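Local atomic coordinates of ssDNA binding protein (Pyrococcus furiosus, PDB entry 4PSM), a protein that binds single-stranded DNA and is thought to entrap it in a system of tunnels between the subunits of its assembly. Residues S13-K18 with V62-D67; F24-G29 with V66-E71; G29-E34 with G73-N78; N44-E49 with W77-L82. All coordinates share one frame; numbering follows the deposited sequence.

In the fold
Following the chain from its N terminus, helix 15-26 makes the first two links to strand 61-71. Contact 1 starts at its first turn and closes the longest of the four loops, while contact 2 starts at its C-terminal end and lands further along the same strand. The chain then enters helix 33-53, whose N-terminal approach meets the start of strand 74-87 in contact 3 and whose middle meets a turn interrupting that strand in contact 4. Contacts 1 and 2 each cross contacts 3 and 4, because strand 61-71 is reached before strand 74-87. Together they tie two consecutive helices to two neighbouring strands of one antiparallel sheet.

Contact 1: residues S13-K18 with V62-D67; sequences SGYANK and VRISVD
The carbonyl oxygen of Asn44, on helix 33-53, takes the hydroxyl of Tyr15 as well as the backbone N of Phe48, and so fixes the far end of the tyrosine that touches Val62 and Ile64 nearer its root. Tyrosine suits this place because a phenol can keep its ring among apolar groups and still give its buried oxygen a partner. Its CG stands between the backbone N and the carbonyl carbon (chi1 82°), a crowded position that the first residue of a helix can accept more readily than one further along. On the strand, Ile64 stretches out its chain (chi2 176°) and delivers the methyl CD1, which lies 3.9 Å from Tyr15 CD1, approaching the ring obliquely. The same methyl is 4.1 Å from Tyr15 CB, so it fills the angle between the ring and its stem. Val62 adds a looser touch, its CG2 4.3 Å from Tyr15 CB. One ring face is partly covered by Tyr15's own neighbour: Ala16 CB sits 3.7 Å above the plane, toward the rim. Gly14, the N-cap residue, leads the chain into this helix. Ile47 of helix 33-53 touches both Tyr15 and Ile64. Val62 and Ile64, on the same side of the strand, meet Tyr15 of helix 15-26, as in a two-layer alpha/beta arrangement where helices pack on a face of an antiparallel sheet.

Contact 2: residues F24-G29 with V66-E71; sequences FAITRG and VDFNIE
Ile26 turns CG1 in between its backbone N and carbonyl carbon (chi1 68°) and runs on extended to CD1, while Phe68 takes a similar first torsion (chi1 69°), which brings the end of the isoleucine chain to the edge of the ring. Ile26 CD1 arrives there close to the ring plane, 3.6 Å from Phe68 CE2 and 3.8 Å from Phe68 CZ. Thr27 approaches the same end of the ring obliquely, with its CG2 4.0 Å from Phe68 CE1. That methyl also reaches Ile70, whose CD1 lies 4.1 Å from Thr27 CG2 and comes from the next strand position on this side of the sheet. Threonine suits a place where the chain must face apolar groups: its methyl packs on the strand, while OG1 turns back to a hydrogen bond with the backbone O of Leu23, four residues earlier. Phe68 also meets the ring of Trp77, with planes at about 60°, and touches Ile75, both on strand 74-87. An alanine in place of Phe68 is likely to leave Ile26 CD1 and Thr27 CG2 facing a gap and to deprive Trp77 of its aromatic neighbour. Thr27 rests on Val36 of helix 33-53; the contact therefore lies where two helices converge on two paired strands.

Contact 3: residues G29-E34 with G73-N78; sequences GKVFPE and GKIVWN
Val31, in an extended conformation, passes close to Gly73, their CA atoms 5.3 Å apart, at a point where the glycine has a positive phi (63°), a backbone angle that favours this residue type. Backbone meets backbone here as well, with Lys30 O 4.3 Å from Gly73 CA. Val31 makes the side-chain part of the contact from its segment through one branch: CG2, set anti to its carbonyl carbon, lies 3.6 Å from Gly73 O. A little further along the strand the same methyl is 4.3 Å from Ile75 CG1, a plain apolar touch. Gly73 belongs to the tight connection between strands 61-71 and 74-87, the two arms of a beta hairpin; the segment 29-34 meanwhile links helix 15-26 to helix 33-53, with Phe32 as N-cap and Pro33 in the first turn, where its missing N-H costs no helical bond. Ile75 serves two neighbours at once, for its other branch, CG2, sits 3.9 Å above the centre of the Trp77 ring. That indole turns its NE1 to a hydrogen bond with the backbone O of Ala39, and Ile75 N is hydrogen-bonded to Glu35 OE2, both on helix 33-53. Val31 also touches Val36 of that helix and Ile70 on the other arm of the hairpin.

Contact 4: residues N44-E49 with W77-L82; sequences NKIIFE and WNLDSL
Leu79 and Leu82 carry the meeting of 77-82 with Ile46 and Ile47, and the chain prepares for it just beforehand. Asn78 O accepts two bonds from one residue, from Ser81 N at 2.8 Å and from Ser81 OG at 2.6 Å, the hydroxyl lying in the carbonyl plane with a C=O...OG angle of 146°. Leu79 then offers its forked end to the helix: Ile46 CD1 lies against both branches, 3.7 Å from Leu79 CD2 and 3.8 Å from Leu79 CD1, as the two side chains pass at a slant. Leucine suits this place because its fork sets two methyls against the single methyl that ends the isoleucine. The reach of Ile46 comes from a chain with CG1 anti to the carbonyl carbon and CD1 extended beyond it (chi2 171°), a length that the shorter valine lacks. Ser81 suits the tight turn, since its OG, besides serving Asn78 O, is hydrogen-bonded to Asp67 N of the adjoining strand. Leu82 follows, its N bonded to Leu79 O, and brings its CD2 to 4.3 Å from Ile47 CG1, both residues being wholly apolar at this partly buried junction. This turn, with helical backbone angles at 79-81, interrupts strand 74-87, and its leucines meet helix 33-53; Leu82 also packs on Ile64 and Val66 of strand 61-71, while Ile47 touches Tyr15 of helix 15-26.

Contact 1: residues S13-K18 with V62-D67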
# COMPACT_ATOMS: atom_id res chain seq x y z
N SER A 13 14.47 -11.09 34.53
CA SER A 13 13.53 -9.99 34.34
C SER A 13 12.66 -10.18 33.09
O SER A 13 11.49 -9.82 33.09
CB SER A 13 14.28 -8.66 34.24
OG SER A 13 15.21 -8.70 33.16
N GLY A 14 13.24 -10.74 32.04
CA GLY A 14 12.51 -10.95 30.81
C GLY A 14 12.32 -12.40 30.41
O GLY A 14 12.32 -12.72 29.22
N TYR A 15 12.14 -13.28 31.39
CA TYR A 15 11.96 -14.69 31.08
C TYR A 15 10.59 -14.89 30.42
O TYR A 15 10.45 -15.64 29.46
CB TYR A 15 12.07 -15.57 32.35
CG TYR A 15 10.80 -15.61 33.17
CD1 TYR A 15 9.82 -16.55 32.90
CD2 TYR A 15 10.56 -14.68 34.17
CE1 TYR A 15 8.64 -16.57 33.62
CE2 TYR A 15 9.39 -14.70 34.90
CZ TYR A 15 8.43 -15.65 34.62
OH TYR A 15 7.26 -15.68 35.34
N ALA A 16 9.58 -14.21 30.95
CA ALA A 16 8.21 -14.49 30.54
C ALA A 16 7.97 -14.13 29.06
O ALA A 16 7.39 -14.91 28.31
CB ALA A 16 7.23 -13.79 31.47
N ASN A 17 8.46 -12.96 28.64
CA ASN A 17 8.40 -12.61 27.22
C ASN A 17 9.15 -13.62 26.35
O ASN A 17 8.71 -13.96 25.25
CB ASN A 17 8.95 -11.20 26.98
CG ASN A 17 7.97 -10.11 27.39
OD1 ASN A 17 6.76 -10.29 27.35
ND2 ASN A 17 8.51 -8.96 27.80
N LYS A 18 10.29 -14.10 26.83
CA LYS A 18 11.11 -15.00 26.04
C LYS A 18 10.40 -16.34 25.85
O LYS A 18 10.43 -16.93 24.77
CB LYS A 18 12.48 -15.21 26.68
CG LYS A 18 13.41 -16.06 25.82
CD LYS A 18 13.69 -15.38 24.48
CE LYS A 18 14.82 -16.06 23.72
NZ LYS A 18 16.11 -16.03 24.47
N VAL A 62 18.68 -17.00 33.78
CA VAL A 62 18.09 -18.32 33.86
C VAL A 62 18.10 -18.98 32.48
O VAL A 62 18.25 -18.31 31.46
CB VAL A 62 16.64 -18.25 34.38
CG1 VAL A 62 16.59 -17.50 35.69
CG2 VAL A 62 15.74 -17.57 33.34
N ARG A 63 17.97 -20.30 32.48
CA ARG A 63 17.62 -21.04 31.28
C ARG A 63 16.40 -21.87 31.61
O ARG A 63 16.36 -22.53 32.64
CB ARG A 63 18.76 -21.96 30.84
CG ARG A 63 20.01 -21.24 30.40
CD ARG A 63 21.09 -22.24 30.06
NE ARG A 63 20.72 -23.08 28.93
CZ ARG A 63 20.95 -22.77 27.66
NH1 ARG A 63 21.55 -21.62 27.36
NH2 ARG A 63 20.58 -23.59 26.69
N ILE A 64 15.41 -21.84 30.73
CA ILE A 64 14.17 -22.57 30.96
C ILE A 64 13.94 -23.61 29.87
O ILE A 64 14.05 -23.32 28.67
CB ILE A 64 12.96 -21.63 31.06
CG1 ILE A 64 13.12 -20.72 32.28
CG2 ILE A 64 11.66 -22.43 31.13
CD1 ILE A 64 12.03 -19.69 32.43
N SER A 65 13.61 -24.82 30.29
CA SER A 65 13.30 -25.90 29.38
C SER A 65 12.01 -26.56 29.86
O SER A 65 11.74 -26.66 31.05
CB SER A 65 14.43 -26.93 29.35
OG SER A 65 15.68 -26.30 29.17
N VAL A 66 11.20 -27.00 28.91
CA VAL A 66 9.97 -27.68 29.27
C VAL A 66 9.40 -28.38 28.04
O VAL A 66 9.29 -27.78 26.97
CB VAL A 66 8.93 -26.72 29.87
CG1 VAL A 66 8.48 -25.70 28.85
CG2 VAL A 66 7.74 -27.50 30.42
N ASP A 67 9.08 -29.65 28.21
CA ASP A 67 8.41 -30.40 27.17
C ASP A 67 6.92 -30.14 27.27
O ASP A 67 6.39 -29.85 28.35
CB ASP A 67 8.70 -31.89 27.29
CG ASP A 67 10.11 -32.24 26.85
OD1 ASP A 67 10.29 -32.61 25.67
OD2 ASP A 67 11.04 -32.14 27.68

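Contact 2: residues F24-G29 with V66-E71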
# COMPACT_ATOMS: atom_id res chain seq x y z
N PHE A 24 5.55 -19.10 20.48
CA PHE A 24 4.96 -18.67 19.21
C PHE A 24 5.70 -19.25 18.01
O PHE A 24 5.09 -19.68 17.03
CB PHE A 24 4.94 -17.15 19.07
CG PHE A 24 3.71 -16.51 19.60
CD1 PHE A 24 2.49 -16.69 18.95
CD2 PHE A 24 3.75 -15.72 20.73
CE1 PHE A 24 1.34 -16.11 19.44
CE2 PHE A 24 2.59 -15.12 21.22
CZ PHE A 24 1.39 -15.32 20.57
N ALA A 25 7.03 -19.26 18.10
CA ALA A 25 7.85 -19.70 16.98
C ALA A 25 7.74 -21.20 16.70
O ALA A 25 7.69 -21.62 15.54
CB ALA A 25 9.30 -19.30 17.21
N ILE A 26 7.68 -22.00 17.76
CA ILE A 26 7.69 -23.45 17.59
C ILE A 26 6.30 -24.07 17.39
O ILE A 26 6.19 -25.20 16.91
CB ILE A 26 8.43 -24.16 18.75
CG1 ILE A 26 7.66 -24.02 20.07
CG2 ILE A 26 9.86 -23.61 18.89
CD1 ILE A 26 8.45 -24.48 21.29
N THR A 27 5.25 -23.35 17.76
CA THR A 27 3.89 -23.84 17.56
C THR A 27 3.27 -23.23 16.30
O THR A 27 2.12 -23.50 15.97
CB THR A 27 2.98 -23.52 18.75
OG1 THR A 27 2.93 -22.11 18.94
CG2 THR A 27 3.51 -24.17 20.01
N ARG A 28 4.05 -22.40 15.61
CA ARG A 28 3.62 -21.72 14.40
C ARG A 28 2.79 -22.63 13.49
O ARG A 28 3.25 -23.70 13.10
CB ARG A 28 4.84 -21.17 13.67
CG ARG A 28 4.57 -20.40 12.39
CD ARG A 28 3.69 -19.19 12.59
NE ARG A 28 4.15 -18.24 13.55
CZ ARG A 28 3.46 -17.45 14.36
NH1 ARG A 28 4.18 -16.64 15.10
NH2 ARG A 28 2.13 -17.44 14.48
N GLY A 29 1.57 -22.20 13.18
CA GLY A 29 0.72 -22.95 12.28
C GLY A 29 -0.02 -24.08 12.97
O GLY A 29 -1.10 -24.49 12.53
N VAL A 66 11.20 -27.00 28.91
CA VAL A 66 9.97 -27.68 29.27
C VAL A 66 9.40 -28.38 28.04
O VAL A 66 9.29 -27.78 26.97
CB VAL A 66 8.93 -26.72 29.87
CG1 VAL A 66 8.48 -25.70 28.85
CG2 VAL A 66 7.74 -27.50 30.42
N ASP A 67 9.08 -29.65 28.21
CA ASP A 67 8.41 -30.40 27.17
C ASP A 67 6.92 -30.14 27.27
O ASP A 67 6.39 -29.85 28.35
CB ASP A 67 8.70 -31.89 27.29
CG ASP A 67 10.11 -32.24 26.85
OD1 ASP A 67 10.29 -32.61 25.67
OD2 ASP A 67 11.04 -32.14 27.68
N PHE A 68 6.25 -30.21 26.13
CA PHE A 68 4.82 -29.99 26.06
C PHE A 68 4.28 -30.75 24.86
O PHE A 68 5.03 -31.17 23.99
CB PHE A 68 4.51 -28.50 25.93
CG PHE A 68 4.90 -27.93 24.59
CD1 PHE A 68 3.96 -27.78 23.58
CD2 PHE A 68 6.21 -27.55 24.34
CE1 PHE A 68 4.32 -27.25 22.35
CE2 PHE A 68 6.58 -27.03 23.11
CZ PHE A 68 5.63 -26.88 22.11
N ASN A 69 2.97 -30.93 24.83
CA ASN A 69 2.35 -31.58 23.70
C ASN A 69 1.20 -30.74 23.17
O ASN A 69 0.56 -30.00 23.93
CB ASN A 69 1.87 -32.97 24.07
CG ASN A 69 2.53 -34.05 23.25
OD1 ASN A 69 2.11 -34.34 22.13
ND2 ASN A 69 3.58 -34.65 23.80
N ILE A 70 0.97 -30.84 21.87
CA ILE A 70 -0.18 -30.19 21.27
C ILE A 70 -1.25 -31.24 21.05
O ILE A 70 -1.06 -32.20 20.32
CB ILE A 70 0.21 -29.49 19.95
CG1 ILE A 70 1.35 -28.51 20.19
CG2 ILE A 70 -1.00 -28.79 19.34
CD1 ILE A 70 1.76 -27.72 18.97
N GLU A 71 -2.37 -31.07 21.74
CA GLU A 71 -3.47 -32.01 21.62
C GLU A 71 -4.76 -31.25 21.35
O GLU A 71 -5.19 -30.44 22.17
CB GLU A 71 -3.60 -32.84 22.90
CG GLU A 71 -4.65 -33.94 22.82
CD GLU A 71 -4.71 -34.79 24.07
OE1 GLU A 71 -4.19 -34.34 25.12
OE2 GLU A 71 -5.26 -35.91 24.01

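Contact 3: residues G29-E34 with G73-N78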
# COMPACT_ATOMS: atom_id res chain seq x y z
N GLY A 29 1.57 -22.20 13.18
CA GLY A 29 0.72 -22.95 12.28
C GLY A 29 -0.02 -24.08 12.97
O GLY A 29 -1.10 -24.49 12.53
N LYS A 30 0.57 -24.60 14.05
CA LYS A 30 -0.02 -25.71 14.77
C LYS A 30 -1.07 -25.25 15.79
O LYS A 30 -1.87 -26.05 16.27
CB LYS A 30 1.07 -26.52 15.48
CG LYS A 30 2.15 -27.07 14.57
CD LYS A 30 3.19 -27.85 15.36
CE LYS A 30 4.25 -28.45 14.45
NZ LYS A 30 5.24 -29.26 15.22
N VAL A 31 -1.08 -23.96 16.11
CA VAL A 31 -1.93 -23.46 17.18
C VAL A 31 -2.34 -22.01 16.97
O VAL A 31 -1.59 -21.21 16.39
CB VAL A 31 -1.19 -23.59 18.55
CG1 VAL A 31 -1.71 -22.58 19.55
CG2 VAL A 31 -1.34 -25.00 19.11
N PHE A 32 -3.54 -21.66 17.43
CA PHE A 32 -4.01 -20.29 17.38
C PHE A 32 -3.29 -19.43 18.42
O PHE A 32 -3.04 -19.88 19.53
CB PHE A 32 -5.53 -20.23 17.61
CG PHE A 32 -6.33 -20.77 16.46
CD1 PHE A 32 -5.93 -20.55 15.15
CD2 PHE A 32 -7.49 -21.50 16.69
CE1 PHE A 32 -6.66 -21.04 14.09
CE2 PHE A 32 -8.23 -22.00 15.63
CZ PHE A 32 -7.81 -21.77 14.34
N PRO A 33 -2.97 -18.18 18.05
CA PRO A 33 -2.23 -17.26 18.92
C PRO A 33 -2.81 -17.17 20.33
O PRO A 33 -2.06 -17.19 21.30
CB PRO A 33 -2.36 -15.92 18.20
CG PRO A 33 -2.50 -16.30 16.76
CD PRO A 33 -3.30 -17.58 16.75
N GLU A 34 -4.13 -17.07 20.43
CA GLU A 34 -4.78 -16.95 21.74
C GLU A 34 -4.42 -18.12 22.64
O GLU A 34 -4.33 -17.98 23.85
CB GLU A 34 -6.30 -16.81 21.61
CG GLU A 34 -6.86 -17.29 20.28
CD GLU A 34 -6.69 -16.28 19.16
OE1 GLU A 34 -6.46 -16.70 18.00
OE2 GLU A 34 -6.78 -15.06 19.43
N GLY A 73 -5.15 -28.93 19.19
CA GLY A 73 -4.78 -27.54 19.06
C GLY A 73 -4.60 -26.83 20.39
O GLY A 73 -4.63 -25.60 20.45
N LYS A 74 -4.40 -27.61 21.45
CA LYS A 74 -4.19 -27.04 22.78
C LYS A 74 -2.82 -27.42 23.31
O LYS A 74 -2.41 -28.58 23.24
CB LYS A 74 -5.27 -27.52 23.76
CG LYS A 74 -6.65 -26.96 23.49
CD LYS A 74 -6.86 -25.65 24.23
CE LYS A 74 -8.30 -25.17 24.09
NZ LYS A 74 -8.58 -24.01 24.97
N ILE A 75 -2.10 -26.45 23.85
CA ILE A 75 -0.79 -26.72 24.43
C ILE A 75 -0.95 -27.30 25.84
O ILE A 75 -1.48 -26.64 26.74
CB ILE A 75 0.10 -25.46 24.47
CG1 ILE A 75 0.34 -24.94 23.05
CG2 ILE A 75 1.43 -25.76 25.16
CD1 ILE A 75 1.07 -23.61 23.01
N VAL A 76 -0.50 -28.54 26.02
CA VAL A 76 -0.54 -29.16 27.34
C VAL A 76 0.88 -29.30 27.88
O VAL A 76 1.71 -30.04 27.36
CB VAL A 76 -1.31 -30.52 27.34
CG1 VAL A 76 -2.44 -30.50 26.30
CG2 VAL A 76 -0.38 -31.69 27.12
N TRP A 77 1.17 -28.53 28.92
CA TRP A 77 2.50 -28.55 29.49
C TRP A 77 2.70 -29.86 30.24
O TRP A 77 1.75 -30.44 30.75
CB TRP A 77 2.70 -27.37 30.44
CG TRP A 77 2.62 -26.03 29.78
CD1 TRP A 77 1.67 -25.07 29.99
CD2 TRP A 77 3.52 -25.49 28.80
NE1 TRP A 77 1.93 -23.96 29.20
CE2 TRP A 77 3.06 -24.20 28.47
CE3 TRP A 77 4.68 -25.98 28.18
CZ2 TRP A 77 3.71 -23.39 27.54
CZ3 TRP A 77 5.32 -25.18 27.25
CH2 TRP A 77 4.84 -23.90 26.94
N ASN A 78 3.95 -30.32 30.26
CA ASN A 78 4.35 -31.40 31.14
C ASN A 78 5.21 -30.81 32.25
O ASN A 78 6.43 -30.72 32.13
CB ASN A 78 5.13 -32.46 30.37
CG ASN A 78 5.63 -33.58 31.26
OD1 ASN A 78 5.18 -33.74 32.40
ND2 ASN A 78 6.56 -34.38 30.74

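Contact 4: residues N44-E49 with W77-L82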
# COMPACT_ATOMS: atom_id res chain seq x y z
N ASN A 44 4.34 -19.26 32.68
CA ASN A 44 5.05 -18.13 33.27
C ASN A 44 4.59 -17.85 34.69
O ASN A 44 5.35 -17.34 35.51
CB ASN A 44 4.93 -16.88 32.38
CG ASN A 44 5.75 -16.99 31.10
OD1 ASN A 44 6.74 -17.71 31.07
ND2 ASN A 44 5.33 -16.28 30.04
N LYS A 45 3.32 -18.16 34.96
CA LYS A 45 2.78 -18.04 36.30
C LYS A 45 3.53 -19.00 37.23
O LYS A 45 4.00 -18.62 38.30
CB LYS A 45 1.29 -18.35 36.30
CG LYS A 45 0.38 -17.13 36.34
CD LYS A 45 -0.00 -16.78 37.78
CE LYS A 45 -0.82 -17.89 38.44
NZ LYS A 45 -1.21 -17.56 39.84
N ILE A 46 3.64 -20.25 36.79
CA ILE A 46 4.32 -21.29 37.53
C ILE A 46 5.80 -20.96 37.69
O ILE A 46 6.35 -21.03 38.78
CB ILE A 46 4.15 -22.64 36.82
CG1 ILE A 46 2.68 -23.09 36.89
CG2 ILE A 46 5.07 -23.68 37.42
CD1 ILE A 46 2.36 -24.30 36.03
N ILE A 47 6.43 -20.60 36.58
CA ILE A 47 7.85 -20.28 36.59
C ILE A 47 8.15 -19.19 37.61
O ILE A 47 9.08 -19.29 38.41
CB ILE A 47 8.32 -19.85 35.19
CG1 ILE A 47 8.29 -21.05 34.24
CG2 ILE A 47 9.72 -19.26 35.25
CD1 ILE A 47 8.65 -20.70 32.82
N PHE A 48 7.33 -18.15 37.60
CA PHE A 48 7.55 -17.01 38.48
C PHE A 48 7.44 -17.38 39.94
O PHE A 48 8.13 -16.80 40.78
CB PHE A 48 6.57 -15.88 38.17
CG PHE A 48 6.77 -14.67 39.02
CD1 PHE A 48 7.65 -13.67 38.63
CD2 PHE A 48 6.09 -14.52 40.21
CE1 PHE A 48 7.83 -12.55 39.40
CE2 PHE A 48 6.27 -13.40 41.00
CZ PHE A 48 7.14 -12.40 40.59
N GLU A 49 6.56 -18.32 40.26
CA GLU A 49 6.44 -18.81 41.62
C GLU A 49 7.75 -19.50 42.02
O GLU A 49 8.29 -19.22 43.08
CB GLU A 49 5.26 -19.78 41.75
CG GLU A 49 3.90 -19.12 41.55
CD GLU A 49 2.77 -20.13 41.52
OE1 GLU A 49 3.02 -21.30 41.18
OE2 GLU A 49 1.62 -19.74 41.84
N TRP A 77 1.17 -28.53 28.92
CA TRP A 77 2.50 -28.55 29.49
C TRP A 77 2.70 -29.86 30.24
O TRP A 77 1.75 -30.44 30.75
CB TRP A 77 2.70 -27.37 30.44
CG TRP A 77 2.62 -26.03 29.78
CD1 TRP A 77 1.67 -25.07 29.99
CD2 TRP A 77 3.52 -25.49 28.80
NE1 TRP A 77 1.93 -23.96 29.20
CE2 TRP A 77 3.06 -24.20 28.47
CE3 TRP A 77 4.68 -25.98 28.18
CZ2 TRP A 77 3.71 -23.39 27.54
CZ3 TRP A 77 5.32 -25.18 27.25
CH2 TRP A 77 4.84 -23.90 26.94
N ASN A 78 3.95 -30.32 30.26
CA ASN A 78 4.35 -31.40 31.14
C ASN A 78 5.21 -30.81 32.25
O ASN A 78 6.43 -30.72 32.13
CB ASN A 78 5.13 -32.46 30.37
CG ASN A 78 5.63 -33.58 31.26
OD1 ASN A 78 5.18 -33.74 32.40
ND2 ASN A 78 6.56 -34.38 30.74
N LEU A 79 4.55 -30.36 33.32
CA LEU A 79 5.22 -29.64 34.39
C LEU A 79 6.38 -30.43 35.00
O LEU A 79 7.31 -29.85 35.57
CB LEU A 79 4.20 -29.27 35.47
CG LEU A 79 3.43 -27.96 35.27
CD1 LEU A 79 3.73 -27.21 33.96
CD2 LEU A 79 1.94 -27.99 35.65
N ASP A 80 6.32 -31.75 34.87
CA ASP A 80 7.38 -32.61 35.38
C ASP A 80 8.70 -32.31 34.66
O ASP A 80 9.76 -32.30 35.28
CB ASP A 80 7.01 -34.08 35.20
CG ASP A 80 5.66 -34.42 35.82
OD1 ASP A 80 5.64 -34.84 36.99
OD2 ASP A 80 4.63 -34.26 35.13
N SER A 81 8.61 -32.07 33.36
CA SER A 81 9.80 -31.86 32.52
C SER A 81 10.44 -30.48 32.68
O SER A 81 11.51 -30.23 32.13
CB SER A 81 9.44 -32.09 31.05
OG SER A 81 8.48 -31.14 30.60
N LEU A 82 9.79 -29.59 33.43
CA LEU A 82 10.28 -28.22 33.56
C LEU A 82 11.60 -28.13 34.31
O LEU A 82 11.73 -28.60 35.44
CB LEU A 82 9.26 -27.33 34.27
CG LEU A 82 9.77 -25.91 34.49
CD1 LEU A 82 9.93 -25.19 33.15
CD2 LEU A 82 8.86 -25.13 35.43